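Local coordinates for Serine/threonine-protein kinase Tel1 (Chaetomium thermophilum, PDB 6SKY), which probably phosphorylates serine and threonine residues of target proteins using ATP to start checkpoint signalling when DNA is damaged, at residues Thr1879-Ala1891 and Asp1915-Pro1927. Residues are numbered along the deposited sequence; the frame is centred on the assembly and turned at random.
Sequences TRCGMYKVALLFA and DILLEIFENIDDP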
ATOM      1  N   THR A1879     -40.391   2.402   0.121  1.00 29.37           N
ATOM      2  CA  THR A1879     -39.198   2.977   0.728  1.00 29.37           C
ATOM      3  C   THR A1879     -39.549   3.852   1.920  1.00 29.37           C
ATOM      4  O   THR A1879     -38.790   3.910   2.889  1.00 29.37           O
ATOM      5  CB  THR A1879     -38.420   3.789  -0.297  1.00 29.37           C
ATOM      6  OG1 THR A1879     -38.341   3.057  -1.519  1.00 29.37           O
ATOM      7  CG2 THR A1879     -37.028   4.039   0.192  1.00 29.37           C
ATOM      8  N   ARG A1880     -40.690   4.543   1.865  1.00 32.18           N
ATOM      9  CA  ARG A1880     -41.137   5.322   3.015  1.00 32.18           C
ATOM     10  C   ARG A1880     -41.477   4.441   4.213  1.00 32.18           C
ATOM     11  O   ARG A1880     -41.257   4.845   5.356  1.00 32.18           O
ATOM     12  CB  ARG A1880     -42.339   6.173   2.630  1.00 32.18           C
ATOM     13  CG  ARG A1880     -42.018   7.625   2.408  1.00 32.18           C
ATOM     14  CD  ARG A1880     -42.669   8.145   1.152  1.00 32.18           C
ATOM     15  NE  ARG A1880     -44.048   7.701   1.020  1.00 32.18           N
ATOM     16  CZ  ARG A1880     -44.723   7.729  -0.120  1.00 32.18           C
ATOM     17  NH1 ARG A1880     -45.973   7.304  -0.165  1.00 32.18           N
ATOM     18  NH2 ARG A1880     -44.144   8.177  -1.220  1.00 32.18           N
ATOM     19  N   CYS A1881     -42.009   3.249   3.979  1.00 32.57           N
ATOM     20  CA  CYS A1881     -42.420   2.348   5.046  1.00 32.57           C
ATOM     21  C   CYS A1881     -41.287   1.487   5.580  1.00 32.57           C
ATOM     22  O   CYS A1881     -41.513   0.712   6.511  1.00 32.57           O
ATOM     23  CB  CYS A1881     -43.549   1.444   4.557  1.00 32.57           C
ATOM     24  SG  CYS A1881     -45.014   2.318   4.017  1.00 32.57           S
ATOM     25  N   GLY A1882     -40.089   1.584   5.014  1.00 30.49           N
ATOM     26  CA  GLY A1882     -38.970   0.812   5.506  1.00 30.49           C
ATOM     27  C   GLY A1882     -38.891  -0.609   5.009  1.00 30.49           C
ATOM     28  O   GLY A1882     -38.247  -1.439   5.651  1.00 30.49           O
ATOM     29  N   MET A1883     -39.526  -0.921   3.888  1.00 29.19           N
ATOM     30  CA  MET A1883     -39.504  -2.253   3.295  1.00 29.19           C
ATOM     31  C   MET A1883     -38.609  -2.170   2.066  1.00 29.19           C
ATOM     32  O   MET A1883     -39.078  -1.911   0.963  1.00 29.19           O
ATOM     33  CB  MET A1883     -40.905  -2.706   2.926  1.00 29.19           C
ATOM     34  CG  MET A1883     -41.925  -2.564   4.020  1.00 29.19           C
ATOM     35  SD  MET A1883     -43.612  -2.484   3.405  1.00 29.19           S
ATOM     36  CE  MET A1883     -43.962  -4.199   3.080  1.00 29.19           C
ATOM     37  N   TYR A1884     -37.316  -2.400   2.254  1.00 28.05           N
ATOM     38  CA  TYR A1884     -36.358  -2.103   1.198  1.00 28.05           C
ATOM     39  C   TYR A1884     -36.205  -3.216   0.175  1.00 28.05           C
ATOM     40  O   TYR A1884     -35.929  -2.928  -0.990  1.00 28.05           O
ATOM     41  CB  TYR A1884     -35.007  -1.762   1.813  1.00 28.05           C
ATOM     42  CG  TYR A1884     -35.069  -0.509   2.634  1.00 28.05           C
ATOM     43  CD1 TYR A1884     -35.354   0.703   2.045  1.00 28.05           C
ATOM     44  CD2 TYR A1884     -34.866  -0.538   3.994  1.00 28.05           C
ATOM     45  CE1 TYR A1884     -35.423   1.844   2.779  1.00 28.05           C
ATOM     46  CE2 TYR A1884     -34.935   0.602   4.739  1.00 28.05           C
ATOM     47  CZ  TYR A1884     -35.211   1.789   4.127  1.00 28.05           C
ATOM     48  OH  TYR A1884     -35.277   2.935   4.875  1.00 28.05           O
ATOM     49  N   LYS A1885     -36.399  -4.473   0.553  1.00 27.08           N
ATOM     50  CA  LYS A1885     -36.382  -5.533  -0.446  1.00 27.08           C
ATOM     51  C   LYS A1885     -37.634  -5.494  -1.306  1.00 27.08           C
ATOM     52  O   LYS A1885     -37.570  -5.712  -2.521  1.00 27.08           O
ATOM     53  CB  LYS A1885     -36.230  -6.882   0.235  1.00 27.08           C
ATOM     54  CG  LYS A1885     -34.896  -7.067   0.895  1.00 27.08           C
ATOM     55  CD  LYS A1885     -34.939  -8.205   1.863  1.00 27.08           C
ATOM     56  CE  LYS A1885     -33.555  -8.621   2.265  1.00 27.08           C
ATOM     57  NZ  LYS A1885     -32.742  -7.456   2.646  1.00 27.08           N
ATOM     58  N   VAL A1886     -38.781  -5.201  -0.697  1.00 23.43           N
ATOM     59  CA  VAL A1886     -40.003  -4.979  -1.459  1.00 23.43           C
ATOM     60  C   VAL A1886     -39.833  -3.792  -2.393  1.00 23.43           C
ATOM     61  O   VAL A1886     -40.268  -3.822  -3.548  1.00 23.43           O
ATOM     62  CB  VAL A1886     -41.187  -4.787  -0.497  1.00 23.43           C
ATOM     63  CG1 VAL A1886     -42.450  -4.613  -1.252  1.00 23.43           C
ATOM     64  CG2 VAL A1886     -41.300  -5.959   0.430  1.00 23.43           C
ATOM     65  N   ALA A1887     -39.178  -2.737  -1.916  1.00 22.50           N
ATOM     66  CA  ALA A1887     -38.945  -1.562  -2.744  1.00 22.50           C
ATOM     67  C   ALA A1887     -38.040  -1.881  -3.920  1.00 22.50           C
ATOM     68  O   ALA A1887     -38.251  -1.379  -5.024  1.00 22.50           O
ATOM     69  CB  ALA A1887     -38.343  -0.447  -1.904  1.00 22.50           C
ATOM     70  N   LEU A1888     -37.023  -2.715  -3.705  1.00 24.66           N
ATOM     71  CA  LEU A1888     -36.146  -3.105  -4.802  1.00 24.66           C
ATOM     72  C   LEU A1888     -36.881  -3.948  -5.833  1.00 24.66           C
ATOM     73  O   LEU A1888     -36.693  -3.763  -7.040  1.00 24.66           O
ATOM     74  CB  LEU A1888     -34.941  -3.856  -4.254  1.00 24.66           C
ATOM     75  CG  LEU A1888     -33.880  -4.305  -5.248  1.00 24.66           C
ATOM     76  CD1 LEU A1888     -33.367  -3.142  -6.036  1.00 24.66           C
ATOM     77  CD2 LEU A1888     -32.765  -4.948  -4.510  1.00 24.66           C
ATOM     78  N   LEU A1889     -37.726  -4.873  -5.386  1.00 21.98           N
ATOM     79  CA  LEU A1889     -38.522  -5.641  -6.336  1.00 21.98           C
ATOM     80  C   LEU A1889     -39.434  -4.739  -7.161  1.00 21.98           C
ATOM     81  O   LEU A1889     -39.554  -4.908  -8.381  1.00 21.98           O
ATOM     82  CB  LEU A1889     -39.330  -6.698  -5.597  1.00 21.98           C
ATOM     83  CG  LEU A1889     -40.311  -7.534  -6.410  1.00 21.98           C
ATOM     84  CD1 LEU A1889     -39.613  -8.345  -7.456  1.00 21.98           C
ATOM     85  CD2 LEU A1889     -41.059  -8.433  -5.492  1.00 21.98           C
ATOM     86  N   PHE A1890     -40.081  -3.766  -6.519  1.00 24.52           N
ATOM     87  CA  PHE A1890     -40.935  -2.848  -7.264  1.00 24.52           C
ATOM     88  C   PHE A1890     -40.130  -1.990  -8.225  1.00 24.52           C
ATOM     89  O   PHE A1890     -40.591  -1.694  -9.327  1.00 24.52           O
ATOM     90  CB  PHE A1890     -41.719  -1.962  -6.310  1.00 24.52           C
ATOM     91  CG  PHE A1890     -42.854  -2.651  -5.640  1.00 24.52           C
ATOM     92  CD1 PHE A1890     -43.536  -3.654  -6.271  1.00 24.52           C
ATOM     93  CD2 PHE A1890     -43.237  -2.290  -4.372  1.00 24.52           C
ATOM     94  CE1 PHE A1890     -44.576  -4.281  -5.649  1.00 24.52           C
ATOM     95  CE2 PHE A1890     -44.275  -2.910  -3.754  1.00 24.52           C
ATOM     96  CZ  PHE A1890     -44.944  -3.905  -4.390  1.00 24.52           C
ATOM     97  N   ALA A1891     -38.930  -1.575  -7.828  1.00 25.97           N
ATOM     98  CA  ALA A1891     -38.095  -0.775  -8.714  1.00 25.97           C
ATOM     99  C   ALA A1891     -37.681  -1.564  -9.946  1.00 25.97           C
ATOM    100  O   ALA A1891     -37.596  -1.013 -11.048  1.00 25.97           O
ATOM    101  CB  ALA A1891     -36.867  -0.279  -7.962  1.00 25.97           C
ATOM    102  N   ASP A1915     -33.480   8.422  -8.063  1.00 60.67           N
ATOM    103  CA  ASP A1915     -33.395   9.036  -6.749  1.00 60.67           C
ATOM    104  C   ASP A1915     -33.954   8.139  -5.657  1.00 60.67           C
ATOM    105  O   ASP A1915     -33.616   8.325  -4.483  1.00 60.67           O
ATOM    106  CB  ASP A1915     -34.140  10.374  -6.744  1.00 60.67           C
ATOM    107  CG  ASP A1915     -33.723  11.264  -5.596  1.00 60.67           C
ATOM    108  OD1 ASP A1915     -32.794  10.883  -4.855  1.00 60.67           O
ATOM    109  OD2 ASP A1915     -34.316  12.350  -5.435  1.00 60.67           O
ATOM    110  N   ILE A1916     -34.797   7.175  -6.016  1.00 44.83           N
ATOM    111  CA  ILE A1916     -35.280   6.212  -5.040  1.00 44.83           C
ATOM    112  C   ILE A1916     -34.333   5.023  -4.932  1.00 44.83           C
ATOM    113  O   ILE A1916     -34.241   4.399  -3.870  1.00 44.83           O
ATOM    114  CB  ILE A1916     -36.709   5.767  -5.392  1.00 44.83           C
ATOM    115  CG1 ILE A1916     -37.420   5.261  -4.147  1.00 44.83           C
ATOM    116  CG2 ILE A1916     -36.714   4.710  -6.477  1.00 44.83           C
ATOM    117  CD1 ILE A1916     -37.619   6.332  -3.108  1.00 44.83           C
ATOM    118  N   LEU A1917     -33.600   4.723  -6.001  1.00 37.60           N
ATOM    119  CA  LEU A1917     -32.644   3.630  -5.968  1.00 37.60           C
ATOM    120  C   LEU A1917     -31.511   3.908  -4.995  1.00 37.60           C
ATOM    121  O   LEU A1917     -30.973   2.978  -4.388  1.00 37.60           O
ATOM    122  CB  LEU A1917     -32.105   3.389  -7.368  1.00 37.60           C
ATOM    123  CG  LEU A1917     -32.139   1.957  -7.881  1.00 37.60           C
ATOM    124  CD1 LEU A1917     -33.495   1.351  -7.654  1.00 37.60           C
ATOM    125  CD2 LEU A1917     -31.805   1.951  -9.349  1.00 37.60           C
ATOM    126  N   LEU A1918     -31.149   5.175  -4.815  1.00 38.35           N
ATOM    127  CA  LEU A1918     -30.089   5.509  -3.874  1.00 38.35           C
ATOM    128  C   LEU A1918     -30.528   5.256  -2.443  1.00 38.35           C
ATOM    129  O   LEU A1918     -29.771   4.693  -1.644  1.00 38.35           O
ATOM    130  CB  LEU A1918     -29.671   6.961  -4.065  1.00 38.35           C
ATOM    131  CG  LEU A1918     -28.590   7.502  -3.141  1.00 38.35           C
ATOM    132  CD1 LEU A1918     -27.336   6.683  -3.263  1.00 38.35           C
ATOM    133  CD2 LEU A1918     -28.315   8.946  -3.470  1.00 38.35           C
ATOM    134  N   GLU A1919     -31.755   5.649  -2.107  1.00 39.61           N
ATOM    135  CA  GLU A1919     -32.274   5.398  -0.771  1.00 39.61           C
ATOM    136  C   GLU A1919     -32.503   3.918  -0.529  1.00 39.61           C
ATOM    137  O   GLU A1919     -32.383   3.457   0.606  1.00 39.61           O
ATOM    138  CB  GLU A1919     -33.568   6.170  -0.561  1.00 39.61           C
ATOM    139  CG  GLU A1919     -34.009   6.213   0.877  1.00 39.61           C
ATOM    140  CD  GLU A1919     -35.268   7.025   1.074  1.00 39.61           C
ATOM    141  OE1 GLU A1919     -35.750   7.616   0.085  1.00 39.61           O
ATOM    142  OE2 GLU A1919     -35.779   7.071   2.214  1.00 39.61           O
ATOM    143  N   ILE A1920     -32.834   3.159  -1.573  1.00 31.71           N
ATOM    144  CA  ILE A1920     -32.950   1.714  -1.420  1.00 31.71           C
ATOM    145  C   ILE A1920     -31.590   1.098  -1.125  1.00 31.71           C
ATOM    146  O   ILE A1920     -31.431   0.338  -0.168  1.00 31.71           O
ATOM    147  CB  ILE A1920     -33.583   1.086  -2.670  1.00 31.71           C
ATOM    148  CG1 ILE A1920     -35.027   1.522  -2.821  1.00 31.71           C
ATOM    149  CG2 ILE A1920     -33.510  -0.409  -2.597  1.00 31.71           C
ATOM    150  CD1 ILE A1920     -35.604   1.167  -4.137  1.00 31.71           C
ATOM    151  N   PHE A1921     -30.587   1.413  -1.941  1.00 32.99           N
ATOM    152  CA  PHE A1921     -29.300   0.742  -1.819  1.00 32.99           C
ATOM    153  C   PHE A1921     -28.479   1.210  -0.631  1.00 32.99           C
ATOM    154  O   PHE A1921     -27.591   0.477  -0.195  1.00 32.99           O
ATOM    155  CB  PHE A1921     -28.494   0.915  -3.098  1.00 32.99           C
ATOM    156  CG  PHE A1921     -28.895  -0.024  -4.177  1.00 32.99           C
ATOM    157  CD1 PHE A1921     -29.262  -1.312  -3.875  1.00 32.99           C
ATOM    158  CD2 PHE A1921     -28.918   0.375  -5.487  1.00 32.99           C
ATOM    159  CE1 PHE A1921     -29.636  -2.174  -4.857  1.00 32.99           C
ATOM    160  CE2 PHE A1921     -29.298  -0.489  -6.469  1.00 32.99           C
ATOM    161  CZ  PHE A1921     -29.655  -1.758  -6.157  1.00 32.99           C
ATOM    162  N   GLU A1922     -28.746   2.397  -0.092  1.00 36.37           N
ATOM    163  CA  GLU A1922     -28.068   2.789   1.136  1.00 36.37           C
ATOM    164  C   GLU A1922     -28.522   1.956   2.323  1.00 36.37           C
ATOM    165  O   GLU A1922     -27.771   1.797   3.288  1.00 36.37           O
ATOM    166  CB  GLU A1922     -28.314   4.261   1.431  1.00 36.37           C
ATOM    167  CG  GLU A1922     -27.493   5.208   0.611  1.00 36.37           C
ATOM    168  CD  GLU A1922     -27.988   6.629   0.723  1.00 36.37           C
ATOM    169  OE1 GLU A1922     -28.995   6.854   1.423  1.00 36.37           O
ATOM    170  OE2 GLU A1922     -27.377   7.525   0.108  1.00 36.37           O
ATOM    171  N   ASN A1923     -29.742   1.426   2.277  1.00 32.16           N
ATOM    172  CA  ASN A1923     -30.354   0.806   3.437  1.00 32.16           C
ATOM    173  C   ASN A1923     -30.562  -0.690   3.311  1.00 32.16           C
ATOM    174  O   ASN A1923     -30.715  -1.357   4.334  1.00 32.16           O
ATOM    175  CB  ASN A1923     -31.705   1.459   3.728  1.00 32.16           C
ATOM    176  CG  ASN A1923     -31.595   2.938   3.925  1.00 32.16           C
ATOM    177  OD1 ASN A1923     -31.166   3.400   4.974  1.00 32.16           O
ATOM    178  ND2 ASN A1923     -31.985   3.697   2.920  1.00 32.16           N
ATOM    179  N   ILE A1924     -30.591  -1.233   2.096  1.00 31.81           N
ATOM    180  CA  ILE A1924     -30.750  -2.666   1.958  1.00 31.81           C
ATOM    181  C   ILE A1924     -29.533  -3.363   2.553  1.00 31.81           C
ATOM    182  O   ILE A1924     -28.443  -2.794   2.667  1.00 31.81           O
ATOM    183  CB  ILE A1924     -30.964  -3.064   0.492  1.00 31.81           C
ATOM    184  CG1 ILE A1924     -31.870  -4.279   0.401  1.00 31.81           C
ATOM    185  CG2 ILE A1924     -29.653  -3.372  -0.181  1.00 31.81           C
ATOM    186  CD1 ILE A1924     -32.386  -4.511  -0.962  1.00 31.81           C
ATOM    187  N   ASP A1925     -29.732  -4.615   2.957  1.00 38.18           N
ATOM    188  CA  ASP A1925     -28.757  -5.333   3.771  1.00 38.18           C
ATOM    189  C   ASP A1925     -27.922  -6.257   2.887  1.00 38.18           C
ATOM    190  O   ASP A1925     -28.097  -7.473   2.863  1.00 38.18           O
ATOM    191  CB  ASP A1925     -29.467  -6.100   4.877  1.00 38.18           C
ATOM    192  CG  ASP A1925     -28.508  -6.713   5.861  1.00 38.18           C
ATOM    193  OD1 ASP A1925     -27.314  -6.361   5.818  1.00 38.18           O
ATOM    194  OD2 ASP A1925     -28.944  -7.550   6.677  1.00 38.18           O
ATOM    195  N   ASP A1926     -26.978  -5.658   2.168  1.00 39.60           N
ATOM    196  CA  ASP A1926     -26.019  -6.408   1.393  1.00 39.60           C
ATOM    197  C   ASP A1926     -24.726  -5.616   1.415  1.00 39.60           C
ATOM    198  O   ASP A1926     -24.768  -4.381   1.353  1.00 39.60           O
ATOM    199  CB  ASP A1926     -26.467  -6.635  -0.051  1.00 39.60           C
ATOM    200  CG  ASP A1926     -25.860  -7.884  -0.656  1.00 39.60           C
ATOM    201  OD1 ASP A1926     -26.015  -8.963  -0.053  1.00 39.60           O
ATOM    202  OD2 ASP A1926     -25.233  -7.798  -1.728  1.00 39.60           O
ATOM    203  N   PRO A1927     -23.575  -6.278   1.508  1.00 34.78           N
ATOM    204  CA  PRO A1927     -22.315  -5.531   1.495  1.00 34.78           C
ATOM    205  C   PRO A1927     -22.014  -4.858   0.165  1.00 34.78           C
ATOM    206  O   PRO A1927     -21.440  -3.765   0.166  1.00 34.78           O
ATOM    207  CB  PRO A1927     -21.267  -6.601   1.829  1.00 34.78           C
ATOM    208  CG  PRO A1927     -22.016  -7.750   2.358  1.00 34.78           C
ATOM    209  CD  PRO A1927     -23.362  -7.714   1.737  1.00 34.78           C
TER
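Ile1920 is the central knob of an apolar helix-helix seam, its side chain set among Thr1879, Ala1887, Leu1888 and Ala1891. With CG1 on the side of its own backbone N (chi1 -67°), the two branches divide the work: CD1 meets Ala1887 CB at 3.9 Å, while CG2 lies against Leu1888 CB. Leu1888 forks between Ile1924 and Phe1921. Its CD2 meets Ile1924 CD1 at 3.6 Å, and its CD1 packs on Phe1921 CZ at 4.0 Å, both side chains meeting it at about a right angle. Farther along, Ala1891 CB touches Leu1917 CD1 at 3.8 Å.

The aromatic contact is a CH-pi interaction: Asn1923 CB stands 3.5 Å from the centroid of the Tyr1884 ring, over its centre, and the amide plane is nearly parallel to the ring plane (17°), with CG above the CZ-OH end. Gly1882 C lies over the rim of the opposite face.

Polar side chains border the seam. Thr1879 CG2 rests 3.6 Å from Glu1919 CD, at the carboxylate end of an extended chain, and the threonine meets Ile1916 tip to tip, OG1 against CG1; this OG1 is hydrogen-bonded to Ala1875 O, one turn back in its own helix. Lys1885 lays CG against Ile1924, and its NZ is 5.5 Å from Asp1925 OD2, too far for a salt bridge; Asp1925 pairs instead with Arg2123.

The axes of segment 1884-1891, part of helix 1884-1898, and helix 1916-1923 approach to 9.6 Å and run roughly antiparallel (142°), within the alpha-solenoid FAT region. A Schellman motif at Gly1882 ends helix 1871-1880, whose Ala1878 also touches Ala1887, and Met1883 occupies the N-cap position of the next helix. Helix 1836-1849 packs on Met1883 and Val1886, whereas Phe2736 of kinase-domain helix 2732-2755 touches Lys1885, Leu1888 and Ile1924, joining this seam to the kinase domain.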